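Local structure of UTP-glucose-1-phosphate uridylyltransferase 2 (Trypanosoma brucei, 3GUE) at residues A[27-31]-A[320-324]; A[42-46]-A[327-331]. The protein probably catalyses the transfer of a uridylyl group from UTP to alpha-D-glucose 1-phosphate, giving UDP-alpha-D-glucose and diphosphate. All coordinates share one frame; numbering follows the deposited sequence.

Contact 1 of 2, residues A[27-31]-A[320-324]; sequences KCIHI and QLGVL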
loop_
_atom_site.group_PDB
_atom_site.type_symbol
_atom_site.label_atom_id
_atom_site.label_comp_id
_atom_site.label_asym_id
_atom_site.label_seq_id
_atom_site.Cartn_x
_atom_site.Cartn_y
_atom_site.Cartn_z
ATOM N N LYS A 27 -15.184 7.325 -17.779
ATOM C CA LYS A 27 -13.762 7.267 -18.142
ATOM C C LYS A 27 -13.079 6.017 -17.600
ATOM O O LYS A 27 -12.209 5.477 -18.251
ATOM C CB LYS A 27 -13.000 8.534 -17.771
ATOM C CG LYS A 27 -13.291 9.719 -18.658
ATOM C CD LYS A 27 -12.608 9.656 -20.022
ATOM C CE LYS A 27 -12.877 10.950 -20.782
ATOM N NZ LYS A 27 -12.488 10.882 -22.218
ATOM N N CYS A 28 -13.488 5.556 -16.418
ATOM C CA CYS A 28 -12.955 4.299 -15.864
ATOM C C CYS A 28 -13.300 3.098 -16.774
ATOM O O CYS A 28 -12.441 2.246 -17.044
ATOM C CB CYS A 28 -13.444 4.065 -14.433
ATOM S SG CYS A 28 -13.119 2.388 -13.834
ATOM N N ILE A 29 -14.546 3.039 -17.249
ATOM C CA ILE A 29 -14.974 1.979 -18.179
ATOM C C ILE A 29 -14.063 2.003 -19.418
ATOM O O ILE A 29 -13.489 0.989 -19.786
ATOM C CB ILE A 29 -16.478 2.078 -18.550
ATOM C CG1 ILE A 29 -17.356 1.866 -17.300
ATOM C CG2 ILE A 29 -16.836 1.061 -19.673
ATOM C CD1 ILE A 29 -18.789 2.291 -17.435
ATOM N N HIS A 30 -13.907 3.181 -20.010
ATOM C CA HIS A 30 -13.035 3.396 -21.175
ATOM C C HIS A 30 -11.569 2.943 -20.961
ATOM O O HIS A 30 -11.019 2.224 -21.791
ATOM C CB HIS A 30 -13.157 4.862 -21.632
ATOM C CG HIS A 30 -12.165 5.279 -22.673
ATOM N ND1 HIS A 30 -11.554 6.513 -22.660
ATOM C CD2 HIS A 30 -11.683 4.634 -23.761
ATOM C CE1 HIS A 30 -10.731 6.608 -23.689
ATOM N NE2 HIS A 30 -10.794 5.482 -24.375
ATOM N N ILE A 31 -10.942 3.387 -19.870
ATOM C CA ILE A 31 -9.586 2.968 -19.502
ATOM C C ILE A 31 -9.523 1.432 -19.293
ATOM O O ILE A 31 -8.604 0.773 -19.784
ATOM C CB ILE A 31 -9.085 3.730 -18.235
ATOM C CG1 ILE A 31 -9.149 5.258 -18.457
ATOM C CG2 ILE A 31 -7.673 3.271 -17.807
ATOM C CD1 ILE A 31 -8.605 6.110 -17.264
ATOM N N GLN A 320 -4.424 14.712 -21.844
ATOM C CA GLN A 320 -4.594 13.319 -22.244
ATOM C C GLN A 320 -6.058 12.852 -22.241
ATOM O O GLN A 320 -6.339 11.654 -22.369
ATOM C CB GLN A 320 -3.702 12.436 -21.375
ATOM C CG GLN A 320 -2.279 12.970 -21.296
ATOM C CD GLN A 320 -1.248 11.877 -21.356
ATOM O OE1 GLN A 320 -0.422 11.730 -20.440
ATOM N NE2 GLN A 320 -1.287 11.084 -22.434
ATOM N N LEU A 321 -6.976 13.811 -22.107
ATOM C CA LEU A 321 -8.430 13.584 -22.182
ATOM C C LEU A 321 -8.920 12.595 -21.117
ATOM O O LEU A 321 -9.660 11.648 -21.405
ATOM C CB LEU A 321 -8.851 13.164 -23.608
ATOM C CG LEU A 321 -8.151 13.895 -24.774
ATOM C CD1 LEU A 321 -7.909 12.973 -25.960
ATOM C CD2 LEU A 321 -8.874 15.170 -25.203
ATOM N N GLY A 322 -8.483 12.828 -19.882
ATOM C CA GLY A 322 -8.819 11.991 -18.728
ATOM C C GLY A 322 -8.220 10.588 -18.688
ATOM O O GLY A 322 -8.581 9.798 -17.815
ATOM N N VAL A 323 -7.301 10.277 -19.611
ATOM C CA VAL A 323 -6.752 8.912 -19.748
ATOM C C VAL A 323 -5.215 8.842 -19.581
ATOM O O VAL A 323 -4.467 8.983 -20.561
ATOM C CB VAL A 323 -7.260 8.223 -21.092
ATOM C CG1 VAL A 323 -6.721 6.800 -21.249
ATOM C CG2 VAL A 323 -8.770 8.192 -21.127
ATOM N N LEU A 324 -4.751 8.639 -18.338
ATOM C CA LEU A 324 -3.323 8.398 -18.079
ATOM C C LEU A 324 -2.893 7.012 -18.579
ATOM O O LEU A 324 -3.622 6.034 -18.411
ATOM C CB LEU A 324 -2.982 8.498 -16.581
ATOM C CG LEU A 324 -3.144 9.855 -15.903
ATOM C CD1 LEU A 324 -2.771 9.776 -14.430
ATOM C CD2 LEU A 324 -2.353 10.971 -16.611
#

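Contact 2 of 2, residues A[42-46]-A[327-331]; sequences GETGY and PVMRN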
loop_
_atom_site.group_PDB
_atom_site.type_symbol
_atom_site.label_atom_id
_atom_site.label_comp_id
_atom_site.label_asym_id
_atom_site.label_seq_id
_atom_site.Cartn_x
_atom_site.Cartn_y
_atom_site.Cartn_z
ATOM N N GLY A 42 -3.083 -11.293 -24.820
ATOM C CA GLY A 42 -1.973 -11.911 -24.100
ATOM C C GLY A 42 -0.952 -10.988 -23.450
ATOM O O GLY A 42 0.128 -11.444 -23.073
ATOM N N GLU A 43 -1.286 -9.703 -23.306
ATOM C CA GLU A 43 -0.485 -8.783 -22.510
ATOM C C GLU A 43 -0.363 -9.295 -21.073
ATOM O O GLU A 43 -1.371 -9.543 -20.414
ATOM C CB GLU A 43 -1.108 -7.381 -22.516
ATOM C CG GLU A 43 -0.415 -6.385 -21.594
ATOM C CD GLU A 43 1.015 -6.107 -22.030
ATOM O OE1 GLU A 43 1.214 -5.390 -23.022
ATOM O OE2 GLU A 43 1.936 -6.622 -21.380
ATOM N N THR A 44 0.867 -9.447 -20.587
ATOM C CA THR A 44 1.077 -10.045 -19.254
ATOM C C THR A 44 1.190 -9.001 -18.152
ATOM O O THR A 44 0.970 -9.287 -16.962
ATOM C CB THR A 44 2.315 -10.954 -19.231
ATOM O OG1 THR A 44 3.474 -10.152 -19.448
ATOM C CG2 THR A 44 2.233 -12.047 -20.303
ATOM N N GLY A 45 1.520 -7.787 -18.563
ATOM C CA GLY A 45 1.866 -6.713 -17.639
ATOM C C GLY A 45 3.272 -6.823 -17.058
ATOM O O GLY A 45 3.640 -6.044 -16.163
ATOM N N TYR A 46 4.067 -7.779 -17.558
ATOM C CA TYR A 46 5.358 -8.064 -16.931
ATOM C C TYR A 46 6.464 -7.100 -17.328
ATOM O O TYR A 46 6.524 -6.625 -18.472
ATOM C CB TYR A 46 5.852 -9.482 -17.210
ATOM C CG TYR A 46 5.096 -10.606 -16.528
ATOM C CD1 TYR A 46 4.509 -10.445 -15.277
ATOM C CD2 TYR A 46 5.012 -11.851 -17.130
ATOM C CE1 TYR A 46 3.825 -11.488 -14.674
ATOM C CE2 TYR A 46 4.349 -12.886 -16.543
ATOM C CZ TYR A 46 3.751 -12.705 -15.316
ATOM O OH TYR A 46 3.076 -13.772 -14.761
ATOM N N PRO A 327 0.786 1.724 -16.635
ATOM C CA PRO A 327 0.887 0.315 -17.066
ATOM C C PRO A 327 -0.075 -0.618 -16.329
ATOM O O PRO A 327 -0.172 -0.593 -15.077
ATOM C CB PRO A 327 2.345 -0.052 -16.773
ATOM C CG PRO A 327 2.800 0.913 -15.768
ATOM C CD PRO A 327 1.979 2.169 -15.902
ATOM N N VAL A 328 -0.801 -1.426 -17.108
ATOM C CA VAL A 328 -1.800 -2.307 -16.528
ATOM C C VAL A 328 -1.080 -3.532 -15.984
ATOM O O VAL A 328 -0.163 -4.047 -16.617
ATOM C CB VAL A 328 -2.900 -2.722 -17.530
ATOM C CG1 VAL A 328 -2.311 -3.506 -18.748
ATOM C CG2 VAL A 328 -3.978 -3.534 -16.815
ATOM N N MET A 329 -1.486 -3.963 -14.786
ATOM C CA MET A 329 -0.920 -5.151 -14.174
ATOM C C MET A 329 -2.031 -6.192 -14.222
ATOM O O MET A 329 -3.171 -5.903 -13.872
ATOM C CB MET A 329 -0.505 -4.868 -12.719
ATOM C CG MET A 329 0.314 -3.576 -12.531
ATOM S SD MET A 329 1.086 -3.441 -10.902
ATOM C CE MET A 329 -0.323 -3.113 -9.828
ATOM N N ARG A 330 -1.688 -7.394 -14.665
ATOM C CA ARG A 330 -2.681 -8.427 -14.939
ATOM C C ARG A 330 -2.509 -9.472 -13.864
ATOM O O ARG A 330 -1.653 -10.347 -13.969
ATOM C CB ARG A 330 -2.460 -9.008 -16.342
ATOM C CG ARG A 330 -3.543 -9.981 -16.837
ATOM C CD ARG A 330 -2.985 -10.901 -17.900
ATOM N NE ARG A 330 -1.887 -11.719 -17.386
ATOM C CZ ARG A 330 -1.319 -12.731 -18.041
ATOM N NH1 ARG A 330 -1.757 -13.099 -19.247
ATOM N NH2 ARG A 330 -0.312 -13.393 -17.483
ATOM N N ASN A 331 -3.308 -9.332 -12.816
ATOM C CA ASN A 331 -3.165 -10.082 -11.572
ATOM C C ASN A 331 -4.057 -11.333 -11.525
ATOM O O ASN A 331 -5.272 -11.214 -11.375
ATOM C CB ASN A 331 -3.506 -9.145 -10.383
ATOM C CG ASN A 331 -2.762 -9.493 -9.106
ATOM O OD1 ASN A 331 -1.869 -10.336 -9.086
ATOM N ND2 ASN A 331 -3.114 -8.811 -8.031
HETATM O O HOH W 1 1.170 -7.943 -14.344
HETATM O O HOH W 2 0.427 -11.512 -15.023
HETATM O O HOH W 3 2.762 -3.717 -16.489
#

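Contact 1 of 2, residues A[27-31]-A[320-324]
K27 reaches L321 through a bent chain: CG is anti to the carbonyl carbon, the chain turns again at chi2 (-76°), and the extended remainder brings NZ to the carbonyl O of L321. L321 is the C-prime residue, at positive phi, of the Schellman motif that ends helix 310-319, and it offers its carbonyl O to K27. The same residues form a type I' beta turn from Q320 to V323, closed by V323 N to Q320 O at 3.2 Å. Helix 26-40 faces this turn with K27, H30 and I31, three side chains of its first turns. The chain of K27 also approaches V323, its CD 4.3 Å from CG2. V323 supplies the apolar part of the contact. Its CG2 meets the H30 ring obliquely, 3.6 Å from CE1, the two side chains crossing at about a right angle. The side chains of I31 and V323 overlap side by side, pointing opposite ways, with CG1 of I31 4.0 Å from CG2 of V323, while CD1 of I31 ends 3.7 Å from the carbonyl O of G322. I31 also touches T196 of helix 194-201 and, together with C28, lines the pocket that holds a dithiol molecule, probably from the crystallisation liquor. The contact thus fastens the start of helix 26-40 to the turn that follows helix 310-319 at the protein surface. Its one direct hydrogen bond, K27 NZ to L321 O at 3.0 Å, arrives at a C=O...N angle of 144° with the donor tilted 34° from the carbonyl plane.

Contact 2 of 2, residues A[42-46]-A[327-331]
The R330 guanidinium carries CA of T44 over the centre of one face, 3.8 Å above its plane, with the carbonyl carbon of E43 over the same face; water 2 lies in plane at its edge, and OH of Y46 is also near the plane at the edge. One face of the Y46 ring is approached by the carbonyl O of T44, offset toward the rim. R330 extends along the E43-T44 backbone, with CG anti to the backbone N (chi1 -172°) and the chain bent at chi3 (61°). Its CD then comes within 3.3 Å of E43 O, a buried carbonyl with no polar partner in the model. Polar contact between the segments is made by water. Water 1 donates to T44 O and accepts from R330 N, both at 2.9 Å; water 2 donates to T44 O and to R330 O and accepts from R330 NH2; water 3 donates to G45 O and V328 O. T44 O therefore receives two water protons. At the closest backbone approach, G45 CA is 3.5 Å from V328 O, and positive phi at G45 suits glycine. The loop also holds itself in shape: G45 N donates to the anti lone pair of E43 OE2 at 3.1 Å, and T44 OG1 accepts from Y46 N in an ST turn. This loop follows the Schellman end of helix 26-40 and lies against strand 329-334, an outermost strand of the four-stranded antiparallel sheet, where V328 and R330 touch Q35 and V39 of that helix and L348 of strand 344-349.

In the fold
From the N terminus the chain passes through helix 10-21 into helix 26-40, whose early turns enter contact 1, and the loop after this helix enters contact 2. Some 280 residues later, having laid down six of the seven strands of the mixed sheet, the chain returns at 320-324 and 327-331, meeting the two N-terminal segments in the same order. The long loops cross: the one closed by contact 2 opens inside that of contact 1 and ends after it. The contact centres stand 18 Å apart. Contact 1 ties the beginning of helix 26-40 to the turn that follows helix 310-319; contact 2 ties the loop beyond its far end to edge strand 329-334.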